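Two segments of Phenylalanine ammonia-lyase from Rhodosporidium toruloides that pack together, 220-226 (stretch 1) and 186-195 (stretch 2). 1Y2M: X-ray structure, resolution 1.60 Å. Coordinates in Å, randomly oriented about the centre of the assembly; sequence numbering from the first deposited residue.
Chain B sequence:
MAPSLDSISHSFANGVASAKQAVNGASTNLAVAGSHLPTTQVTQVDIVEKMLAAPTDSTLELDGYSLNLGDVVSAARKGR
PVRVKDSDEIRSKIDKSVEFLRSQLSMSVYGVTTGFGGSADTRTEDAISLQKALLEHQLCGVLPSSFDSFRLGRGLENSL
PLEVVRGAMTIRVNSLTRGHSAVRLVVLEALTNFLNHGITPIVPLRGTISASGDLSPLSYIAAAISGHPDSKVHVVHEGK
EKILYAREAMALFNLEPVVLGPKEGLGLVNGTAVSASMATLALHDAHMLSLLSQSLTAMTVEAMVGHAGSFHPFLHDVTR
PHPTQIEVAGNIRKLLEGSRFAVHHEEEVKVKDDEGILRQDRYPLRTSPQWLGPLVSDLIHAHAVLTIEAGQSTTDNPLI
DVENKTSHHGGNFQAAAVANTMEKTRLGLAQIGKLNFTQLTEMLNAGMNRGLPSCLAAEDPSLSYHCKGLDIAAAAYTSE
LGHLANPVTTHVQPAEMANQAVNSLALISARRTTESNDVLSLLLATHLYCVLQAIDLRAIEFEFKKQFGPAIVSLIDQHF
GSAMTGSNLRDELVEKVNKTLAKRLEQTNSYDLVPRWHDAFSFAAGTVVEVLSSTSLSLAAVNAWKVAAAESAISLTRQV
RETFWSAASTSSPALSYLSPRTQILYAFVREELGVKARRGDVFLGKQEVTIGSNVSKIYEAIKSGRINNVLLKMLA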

# COMPACT_ATOMS: atom_id res chain seq x y z
N TYR B 220 29.50 -11.89 -2.39
CA TYR B 220 29.80 -12.37 -3.74
C TYR B 220 30.96 -11.59 -4.34
O TYR B 220 31.83 -12.19 -4.99
CB TYR B 220 28.58 -12.39 -4.66
CG TYR B 220 27.65 -13.54 -4.39
CD1 TYR B 220 27.70 -14.67 -5.15
CD2 TYR B 220 26.74 -13.50 -3.35
CE1 TYR B 220 26.91 -15.75 -4.87
CE2 TYR B 220 25.91 -14.58 -3.07
CZ TYR B 220 26.00 -15.69 -3.84
OH TYR B 220 25.20 -16.79 -3.54
N ILE B 221 31.00 -10.28 -4.12
CA ILE B 221 32.14 -9.50 -4.61
C ILE B 221 33.45 -9.93 -3.95
O ILE B 221 34.45 -10.17 -4.64
CB ILE B 221 31.86 -8.00 -4.42
CG1 ILE B 221 30.78 -7.59 -5.40
CG2 ILE B 221 33.09 -7.16 -4.61
CD1 ILE B 221 30.08 -6.25 -5.08
N ALA B 222 33.43 -10.11 -2.65
CA ALA B 222 34.60 -10.55 -1.93
C ALA B 222 35.08 -11.94 -2.34
O ALA B 222 36.26 -12.20 -2.49
CB ALA B 222 34.31 -10.54 -0.45
N ALA B 223 34.13 -12.84 -2.54
CA ALA B 223 34.45 -14.18 -3.01
C ALA B 223 35.13 -14.18 -4.41
O ALA B 223 36.01 -14.97 -4.67
CB ALA B 223 33.20 -15.04 -3.02
N ALA B 224 34.67 -13.29 -5.28
CA ALA B 224 35.21 -13.17 -6.60
C ALA B 224 36.68 -12.71 -6.55
O ALA B 224 37.54 -13.39 -7.15
CB ALA B 224 34.38 -12.27 -7.46
N ILE B 225 36.99 -11.60 -5.88
CA ILE B 225 38.38 -11.15 -5.83
C ILE B 225 39.31 -12.13 -5.10
O ILE B 225 40.53 -12.12 -5.29
CB ILE B 225 38.53 -9.71 -5.25
CG1 ILE B 225 38.02 -9.60 -3.80
CG2 ILE B 225 37.85 -8.74 -6.14
CD1 ILE B 225 38.48 -8.33 -3.10
N SER B 226 38.73 -12.95 -4.22
CA SER B 226 39.51 -13.94 -3.50
C SER B 226 39.53 -15.32 -4.21
O SER B 226 40.16 -16.26 -3.73
CB SER B 226 39.01 -14.02 -2.05
OG SER B 226 37.74 -14.52 -2.01
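Stretch 2 (186-195) VVLEALTNFL

Stretch 2 is helical from Val186 to Leu195, part of a helix that extends beyond the stretch at both ends. Its backbone hydrogen bonds follow the i to i+4 pattern, as in Phe194 N to Ala190 O at 3.0 Å and Leu195 N to Leu191 O at 2.9 Å. Stretch 1 is helical from Tyr220 to Ile225, part of a helix that begins earlier in the chain. The two helices cross almost at right angles: their N-to-C directions differ by 93°, and their axes approach to 10.4 Å. Helices crossed so steeply diverge quickly from the crossing point, so the contact is compact, burying 284 Å² over both sides. The backbones come nearest at Ile225 and Ala190, whose CA atoms lie 6.2 Å apart.

No hydrogen bond joins the stretches; the contact is made by apolar packing. At its centre is Ile225, with 109 Å² covered by stretch 2. Its CA-to-CB bond points toward the other helix, and its side chain enters, as a knob into a hole, a pocket formed by Val187, Ala190, Leu191 and Phe194. These residues, spaced three, four and seven apart, fall along one side of a helix. Ala190 also points toward stretch 1, and its small side chain lets the backbones come close, with Ala190 CB 4.0 Å from Ile225 CB. With chi1 in p and chi2 in t, Ile225 CD1 lies 4.0 Å from Val187 CG1, and both CD1 and CG2 of Ile225 pack against Leu191 CD2, at 4.2 and 3.8 Å.

The CG2 methyl also forms a CH-pi contact with Phe194: Ile225 CG2 stands 3.8 Å from the centroid of the Phe194 ring and only 11° off the ring normal, so it sits squarely over one face. A flat aromatic ring suits this place because it offers a broad apolar surface to a methyl group. The ring also reaches Ala224, whose CB is 3.9 Å from Phe194 CE2.

Leu191 extends the packing to the preceding turn of stretch 1. Its CA-to-CB bond points sideways, but the flexible leucine side chain brings its end nearer, placing Leu191 CD2 3.6 Å from Ile221 CG2. Ile221 precedes Ile225 by four residues, about one helical turn, so this one leucine methyl touches both isoleucines. Just past Ile225, the CA-to-CB bond of Ser226 points away from stretch 2, and its OG donates a hydrogen bond to Ala222 O at 2.8 Å, satisfying the polar group within its own stretch.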

# COMPACT_ATOMS: atom_id res chain seq x y z
N VAL B 186 46.21 -3.70 -1.17
CA VAL B 186 46.18 -4.73 -2.19
C VAL B 186 44.76 -5.27 -2.47
O VAL B 186 44.43 -5.63 -3.62
CB VAL B 186 47.16 -5.87 -1.86
CG1 VAL B 186 46.74 -6.62 -0.65
CG2 VAL B 186 47.31 -6.77 -3.04
N VAL B 187 43.94 -5.32 -1.43
CA VAL B 187 42.55 -5.73 -1.55
C VAL B 187 41.75 -4.68 -2.35
O VAL B 187 40.91 -5.01 -3.22
CB VAL B 187 41.92 -5.99 -0.16
CG1 VAL B 187 40.42 -6.23 -0.25
CG2 VAL B 187 42.59 -7.15 0.49
N LEU B 188 41.97 -3.40 -2.05
CA LEU B 188 41.27 -2.35 -2.74
C LEU B 188 41.68 -2.35 -4.20
O LEU B 188 40.83 -2.22 -5.10
CB LEU B 188 41.55 -0.96 -2.12
CG LEU B 188 41.28 -0.86 -0.61
CD1 LEU B 188 41.36 0.66 -0.24
CD2 LEU B 188 40.01 -1.49 -0.17
N GLU B 189 42.98 -2.54 -4.44
CA GLU B 189 43.49 -2.70 -5.79
C GLU B 189 42.91 -3.90 -6.54
O GLU B 189 42.77 -3.86 -7.75
CB GLU B 189 45.03 -2.76 -5.79
CG GLU B 189 45.64 -1.45 -5.37
CD GLU B 189 47.18 -1.52 -5.30
OE1 GLU B 189 47.75 -2.63 -5.14
OE2 GLU B 189 47.82 -0.44 -5.36
N ALA B 190 42.55 -4.95 -5.82
CA ALA B 190 41.90 -6.12 -6.48
C ALA B 190 40.57 -5.70 -7.08
O ALA B 190 40.22 -6.06 -8.19
CB ALA B 190 41.70 -7.21 -5.50
N LEU B 191 39.85 -4.88 -6.33
CA LEU B 191 38.58 -4.31 -6.81
C LEU B 191 38.76 -3.34 -7.96
O LEU B 191 38.02 -3.38 -8.98
CB LEU B 191 37.82 -3.63 -5.64
CG LEU B 191 37.36 -4.62 -4.57
CD1 LEU B 191 36.97 -3.85 -3.30
CD2 LEU B 191 36.21 -5.47 -5.10
N THR B 192 39.73 -2.44 -7.82
CA THR B 192 39.93 -1.49 -8.92
C THR B 192 40.45 -2.20 -10.19
O THR B 192 40.07 -1.83 -11.30
CB THR B 192 40.80 -0.25 -8.50
OG1 THR B 192 42.12 -0.69 -8.15
CG2 THR B 192 40.16 0.49 -7.32
N ASN B 193 41.21 -3.26 -10.02
CA ASN B 193 41.63 -4.07 -11.18
C ASN B 193 40.44 -4.79 -11.82
O ASN B 193 40.34 -4.81 -13.06
CB ASN B 193 42.71 -5.06 -10.82
CG ASN B 193 44.07 -4.43 -10.70
OD1 ASN B 193 44.36 -3.40 -11.32
ND2 ASN B 193 44.92 -5.05 -9.91
N PHE B 194 39.49 -5.29 -11.03
CA PHE B 194 38.25 -5.81 -11.61
C PHE B 194 37.54 -4.74 -12.41
O PHE B 194 37.11 -4.97 -13.55
CB PHE B 194 37.32 -6.38 -10.56
CG PHE B 194 37.56 -7.82 -10.23
CD1 PHE B 194 38.82 -8.37 -10.27
CD2 PHE B 194 36.51 -8.61 -9.86
CE1 PHE B 194 38.99 -9.72 -9.95
CE2 PHE B 194 36.67 -9.92 -9.54
CZ PHE B 194 37.90 -10.48 -9.60
N LEU B 195 37.39 -3.56 -11.82
CA LEU B 195 36.75 -2.48 -12.56
C LEU B 195 37.46 -2.18 -13.89
O LEU B 195 36.83 -2.03 -14.91
CB LEU B 195 36.66 -1.18 -11.71
CG LEU B 195 35.60 -1.24 -10.57
CD1 LEU B 195 35.89 -0.20 -9.50
CD2 LEU B 195 34.21 -1.07 -11.11